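Long-range contact in uncharacterized protein (Pyrococcus horikoshii, PDB 1ZJJ), which is uncharacterised but probably acts as a magnesium-dependent phosphatase of the haloacid dehalogenase superfamily: residues A111-G125 against Y137-T151. Residues are numbered along the deposited sequence; the frame is centred on the assembly and turned at random.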
loop_
_atom_site.group_PDB
_atom_site.type_symbol
_atom_site.label_atom_id
_atom_site.label_comp_id
_atom_site.label_asym_id
_atom_site.label_seq_id
_atom_site.Cartn_x
_atom_site.Cartn_y
_atom_site.Cartn_z
ATOM N N ALA B 111 17.078 -13.489 -5.492
ATOM C CA ALA B 111 16.575 -12.217 -6.005
ATOM C C ALA B 111 17.649 -11.138 -5.871
ATOM O O ALA B 111 17.848 -10.327 -6.780
ATOM C CB ALA B 111 15.315 -11.796 -5.242
ATOM N N ARG B 112 18.336 -11.126 -4.731
ATOM C CA ARG B 112 19.400 -10.145 -4.494
ATOM C C ARG B 112 20.509 -10.281 -5.530
ATOM O O ARG B 112 21.215 -9.316 -5.826
ATOM C CB ARG B 112 20.008 -10.332 -3.106
ATOM C CG ARG B 112 19.062 -10.054 -1.966
ATOM C CD ARG B 112 19.665 -10.490 -0.650
ATOM N NE ARG B 112 18.681 -10.407 0.421
ATOM C CZ ARG B 112 18.739 -11.112 1.543
ATOM N NH1 ARG B 112 19.742 -11.957 1.748
ATOM N NH2 ARG B 112 17.782 -10.987 2.452
ATOM N N GLN B 113 20.665 -11.487 -6.062
ATOM C CA GLN B 113 21.684 -11.764 -7.067
ATOM C C GLN B 113 21.175 -11.414 -8.463
ATOM O O GLN B 113 21.886 -11.582 -9.454
ATOM C CB GLN B 113 22.086 -13.236 -6.994
ATOM C CG GLN B 113 22.676 -13.622 -5.641
ATOM C CD GLN B 113 22.748 -15.125 -5.425
ATOM O OE1 GLN B 113 22.374 -15.905 -6.302
ATOM N NE2 GLN B 113 23.233 -15.539 -4.257
ATOM N N GLY B 114 19.935 -10.935 -8.533
ATOM C CA GLY B 114 19.356 -10.541 -9.806
ATOM C C GLY B 114 18.333 -11.478 -10.426
ATOM O O GLY B 114 17.829 -11.201 -11.519
ATOM N N SER B 115 18.020 -12.573 -9.738
ATOM C CA SER B 115 17.065 -13.563 -10.246
ATOM C C SER B 115 15.622 -13.076 -10.353
ATOM O O SER B 115 14.773 -13.776 -10.905
ATOM C CB SER B 115 17.104 -14.826 -9.385
ATOM O OG SER B 115 18.373 -15.454 -9.467
ATOM N N TRP B 116 15.333 -11.895 -9.817
ATOM C CA TRP B 116 13.977 -11.358 -9.918
ATOM C C TRP B 116 13.650 -11.197 -11.404
ATOM O O TRP B 116 12.482 -11.231 -11.807
ATOM C CB TRP B 116 13.876 -9.992 -9.243
ATOM C CG TRP B 116 14.880 -8.984 -9.738
ATOM C CD1 TRP B 116 16.104 -8.719 -9.196
ATOM C CD2 TRP B 116 14.725 -8.106 -10.862
ATOM N NE1 TRP B 116 16.718 -7.718 -9.921
ATOM C CE2 TRP B 116 15.889 -7.324 -10.946
ATOM C CE3 TRP B 116 13.704 -7.903 -11.808
ATOM C CZ2 TRP B 116 16.076 -6.361 -11.922
ATOM C CZ3 TRP B 116 13.885 -6.939 -12.791
ATOM C CH2 TRP B 116 15.073 -6.174 -12.835
ATOM N N LYS B 117 14.712 -11.031 -12.198
ATOM C CA LYS B 117 14.632 -10.858 -13.649
ATOM C C LYS B 117 14.027 -12.089 -14.321
ATOM O O LYS B 117 13.442 -11.990 -15.388
ATOM C CB LYS B 117 16.039 -10.603 -14.213
ATOM C CG LYS B 117 16.169 -9.376 -15.111
ATOM C CD LYS B 117 15.166 -9.393 -16.239
ATOM C CE LYS B 117 15.525 -8.322 -17.239
ATOM N NZ LYS B 117 14.369 -7.892 -18.035
ATOM N N GLU B 118 14.182 -13.253 -13.696
ATOM C CA GLU B 118 13.641 -14.485 -14.265
ATOM C C GLU B 118 12.278 -14.905 -13.703
ATOM O O GLU B 118 11.725 -15.929 -14.102
ATOM C CB GLU B 118 14.647 -15.636 -14.094
ATOM C CG GLU B 118 15.902 -15.502 -14.948
ATOM C CD GLU B 118 16.880 -14.443 -14.450
ATOM O OE1 GLU B 118 17.397 -14.569 -13.324
ATOM O OE2 GLU B 118 17.141 -13.471 -15.187
ATOM N N VAL B 119 11.747 -14.125 -12.770
ATOM C CA VAL B 119 10.449 -14.434 -12.167
ATOM C C VAL B 119 9.299 -14.274 -13.160
ATOM O O VAL B 119 9.206 -13.253 -13.840
ATOM C CB VAL B 119 10.166 -13.515 -10.958
ATOM C CG1 VAL B 119 8.703 -13.656 -10.519
ATOM C CG2 VAL B 119 11.103 -13.860 -9.818
ATOM N N LYS B 120 8.424 -15.274 -13.236
ATOM C CA LYS B 120 7.283 -15.223 -14.150
ATOM C C LYS B 120 5.965 -14.912 -13.427
ATOM O O LYS B 120 5.019 -14.402 -14.034
ATOM C CB LYS B 120 7.147 -16.555 -14.902
ATOM C CG LYS B 120 8.296 -16.867 -15.854
ATOM C CD LYS B 120 8.376 -15.835 -16.972
ATOM C CE LYS B 120 9.555 -16.095 -17.905
ATOM N NZ LYS B 120 9.369 -17.314 -18.746
ATOM N N HIS B 121 5.912 -15.220 -12.134
ATOM C CA HIS B 121 4.711 -14.984 -11.335
ATOM C C HIS B 121 5.056 -14.439 -9.951
ATOM O O HIS B 121 5.951 -14.954 -9.278
ATOM C CB HIS B 121 3.925 -16.292 -11.156
ATOM C CG HIS B 121 3.637 -17.015 -12.435
ATOM N ND1 HIS B 121 2.783 -16.521 -13.398
ATOM C CD2 HIS B 121 4.092 -18.201 -12.913
ATOM C CE1 HIS B 121 2.723 -17.367 -14.410
ATOM N NE2 HIS B 121 3.510 -18.396 -14.140
ATOM N N VAL B 122 4.347 -13.395 -9.532
ATOM C CA VAL B 122 4.543 -12.822 -8.208
ATOM C C VAL B 122 3.251 -13.064 -7.429
ATOM O O VAL B 122 2.176 -12.641 -7.852
ATOM C CB VAL B 122 4.825 -11.311 -8.266
ATOM C CG1 VAL B 122 4.934 -10.758 -6.851
ATOM C CG2 VAL B 122 6.117 -11.052 -9.032
ATOM N N VAL B 123 3.357 -13.774 -6.310
ATOM C CA VAL B 123 2.197 -14.096 -5.484
ATOM C C VAL B 123 2.308 -13.354 -4.151
ATOM O O VAL B 123 3.298 -13.495 -3.424
ATOM C CB VAL B 123 2.100 -15.621 -5.246
ATOM C CG1 VAL B 123 0.912 -15.939 -4.350
ATOM C CG2 VAL B 123 1.941 -16.347 -6.579
ATOM N N VAL B 124 1.285 -12.568 -3.836
ATOM C CA VAL B 124 1.284 -11.758 -2.627
ATOM C C VAL B 124 0.145 -12.091 -1.682
ATOM O O VAL B 124 -1.021 -12.002 -2.052
ATOM C CB VAL B 124 1.179 -10.259 -2.990
ATOM C CG1 VAL B 124 1.356 -9.388 -1.746
ATOM C CG2 VAL B 124 2.208 -9.909 -4.054
ATOM N N GLY B 125 0.502 -12.473 -0.460
ATOM C CA GLY B 125 -0.482 -12.775 0.560
ATOM C C GLY B 125 -0.069 -11.991 1.791
ATOM O O GLY B 125 0.827 -11.143 1.715
ATOM N N TYR B 137 11.699 -6.104 -5.029
ATOM C CA TYR B 137 11.831 -7.174 -6.013
ATOM C C TYR B 137 10.500 -7.566 -6.637
ATOM O O TYR B 137 10.437 -7.885 -7.825
ATOM C CB TYR B 137 12.520 -8.389 -5.387
ATOM C CG TYR B 137 13.986 -8.129 -5.156
ATOM C CD1 TYR B 137 14.811 -7.768 -6.217
ATOM C CD2 TYR B 137 14.535 -8.166 -3.875
ATOM C CE1 TYR B 137 16.149 -7.439 -6.012
ATOM C CE2 TYR B 137 15.879 -7.839 -3.654
ATOM C CZ TYR B 137 16.675 -7.476 -4.732
ATOM O OH TYR B 137 17.998 -7.142 -4.545
ATOM N N ALA B 138 9.427 -7.522 -5.853
ATOM C CA ALA B 138 8.114 -7.864 -6.386
ATOM C C ALA B 138 7.736 -6.841 -7.456
ATOM O O ALA B 138 7.195 -7.189 -8.504
ATOM C CB ALA B 138 7.074 -7.871 -5.268
ATOM N N THR B 139 8.018 -5.573 -7.179
ATOM C CA THR B 139 7.721 -4.497 -8.110
ATOM C C THR B 139 8.562 -4.635 -9.379
ATOM O O THR B 139 8.048 -4.515 -10.494
ATOM C CB THR B 139 7.991 -3.119 -7.454
ATOM O OG1 THR B 139 7.038 -2.900 -6.408
ATOM C CG2 THR B 139 7.887 -1.996 -8.468
ATOM N N LEU B 140 9.856 -4.882 -9.207
ATOM C CA LEU B 140 10.748 -5.038 -10.351
ATOM C C LEU B 140 10.282 -6.198 -11.220
ATOM O O LEU B 140 10.226 -6.081 -12.441
ATOM C CB LEU B 140 12.188 -5.278 -9.879
ATOM C CG LEU B 140 12.904 -4.062 -9.274
ATOM C CD1 LEU B 140 14.239 -4.469 -8.686
ATOM C CD2 LEU B 140 13.093 -3.006 -10.349
ATOM N N ALA B 141 9.923 -7.308 -10.585
ATOM C CA ALA B 141 9.466 -8.490 -11.314
ATOM C C ALA B 141 8.147 -8.240 -12.050
ATOM O O ALA B 141 8.030 -8.525 -13.238
ATOM C CB ALA B 141 9.324 -9.660 -10.356
ATOM N N ILE B 142 7.153 -7.700 -11.347
ATOM C CA ILE B 142 5.860 -7.415 -11.973
ATOM C C ILE B 142 6.034 -6.430 -13.137
ATOM O O ILE B 142 5.364 -6.557 -14.168
ATOM C CB ILE B 142 4.863 -6.828 -10.956
ATOM C CG1 ILE B 142 4.492 -7.898 -9.926
ATOM C CG2 ILE B 142 3.628 -6.296 -11.684
ATOM C CD1 ILE B 142 3.694 -7.359 -8.744
ATOM N N ARG B 143 6.921 -5.449 -12.963
ATOM C CA ARG B 143 7.192 -4.467 -14.015
ATOM C C ARG B 143 7.914 -5.109 -15.189
ATOM O O ARG B 143 7.905 -4.590 -16.305
ATOM C CB ARG B 143 8.042 -3.317 -13.463
ATOM C CG ARG B 143 7.204 -2.137 -13.100
ATOM C CD ARG B 143 7.951 -1.129 -12.301
ATOM N NE ARG B 143 7.010 -0.123 -11.844
ATOM C CZ ARG B 143 6.457 0.786 -12.633
ATOM N NH1 ARG B 143 6.755 0.826 -13.923
ATOM N NH2 ARG B 143 5.591 1.649 -12.125
ATOM N N ASN B 144 8.553 -6.237 -14.921
ATOM C CA ASN B 144 9.270 -6.960 -15.962
ATOM C C ASN B 144 8.353 -7.952 -16.685
ATOM O O ASN B 144 8.801 -8.747 -17.519
ATOM C CB ASN B 144 10.461 -7.697 -15.360
ATOM C CG ASN B 144 11.387 -8.262 -16.418
ATOM O OD1 ASN B 144 11.775 -7.562 -17.354
ATOM N ND2 ASN B 144 11.763 -9.524 -16.263
ATOM N N GLY B 145 7.067 -7.901 -16.348
ATOM C CA GLY B 145 6.100 -8.781 -16.980
ATOM C C GLY B 145 5.583 -9.934 -16.137
ATOM O O GLY B 145 4.768 -10.718 -16.610
ATOM N N ALA B 146 6.049 -10.056 -14.898
ATOM C CA ALA B 146 5.592 -11.143 -14.040
ATOM C C ALA B 146 4.134 -10.954 -13.666
ATOM O O ALA B 146 3.683 -9.826 -13.473
ATOM C CB ALA B 146 6.434 -11.205 -12.780
ATOM N N THR B 147 3.401 -12.057 -13.556
ATOM C CA THR B 147 1.995 -11.991 -13.171
ATOM C C THR B 147 1.914 -11.411 -11.753
ATOM O O THR B 147 2.762 -11.695 -10.911
ATOM C CB THR B 147 1.346 -13.394 -13.165
ATOM O OG1 THR B 147 1.709 -14.099 -14.361
ATOM C CG2 THR B 147 -0.171 -13.273 -13.105
ATOM N N PHE B 148 0.903 -10.588 -11.506
ATOM C CA PHE B 148 0.696 -9.971 -10.201
ATOM C C PHE B 148 -0.547 -10.659 -9.634
ATOM O O PHE B 148 -1.664 -10.403 -10.083
ATOM C CB PHE B 148 0.474 -8.461 -10.389
ATOM C CG PHE B 148 0.221 -7.686 -9.113
ATOM C CD1 PHE B 148 0.349 -8.275 -7.857
ATOM C CD2 PHE B 148 -0.135 -6.339 -9.185
ATOM C CE1 PHE B 148 0.119 -7.527 -6.686
ATOM C CE2 PHE B 148 -0.365 -5.584 -8.026
ATOM C CZ PHE B 148 -0.239 -6.175 -6.779
ATOM N N ILE B 149 -0.333 -11.558 -8.676
ATOM C CA ILE B 149 -1.414 -12.324 -8.044
ATOM C C ILE B 149 -1.536 -12.044 -6.545
ATOM O O ILE B 149 -0.555 -12.147 -5.803
ATOM C CB ILE B 149 -1.180 -13.843 -8.211
ATOM C CG1 ILE B 149 -1.034 -14.186 -9.691
ATOM C CG2 ILE B 149 -2.338 -14.629 -7.589
ATOM C CD1 ILE B 149 -0.324 -15.509 -9.939
ATOM N N GLY B 150 -2.742 -11.702 -6.104
ATOM C CA GLY B 150 -2.972 -11.434 -4.695
ATOM C C GLY B 150 -3.861 -12.519 -4.114
ATOM O O GLY B 150 -4.871 -12.861 -4.713
ATOM N N THR B 151 -3.500 -13.069 -2.956
ATOM C CA THR B 151 -4.317 -14.130 -2.377
ATOM C C THR B 151 -5.714 -13.679 -1.968
ATOM O O THR B 151 -6.681 -14.404 -2.179
ATOM C CB THR B 151 -3.635 -14.792 -1.147
ATOM O OG1 THR B 151 -3.422 -13.815 -0.122
ATOM C CG2 THR B 151 -2.305 -15.417 -1.549
HETATM O O HOH W 1 10.854 -10.775 -13.841
HETATM O O HOH W 2 12.929 -10.408 -18.697
#
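Asn144, just past the end of helix 132-143, uses both ends of its side-chain amide to tie itself to residues 116-119. Its OD1 takes a bond from Lys117 NZ at 2.7 Å, the donor standing above the carbonyl plane. Its ND2 gives to two waters: one passes its hydrogens to Trp116 O and Val119 O, the other also accepts from Lys117 NZ. With CG between the backbone N and the carbonyl carbon (chi1 54°), the Trp116 indole is turned onto the helix. Leu140 CB sits over its six-membered ring, 3.8 Å from the centroid, while CD1 of the indole meets Tyr137 CD1 at 3.4 Å; NE1 hydrogen-bonds to Glu161 of the second subunit. Ala111 CB covers a face of the Tyr137 ring. With an alanine in place of Trp116, Leu140 and Tyr137 would probably face a gap and Glu161 would lose its indole donor. Further along, Val122 CG2 rests against both Ala141 CB and Ile142 CG1, each 3.7 Å away. On the opposite face of the sheet, His121 ND1 and Thr147 OG1 share a hydrogen bond of 2.8 Å. Backbone hydrogen bonds, such as Val124 N to Ile149 O, join parallel strands 121-124 and 147-150, with helix 132-143 packed on Val122: a beta-alpha-beta crossover within the four-stranded parallel sheet, away from the magnesium site.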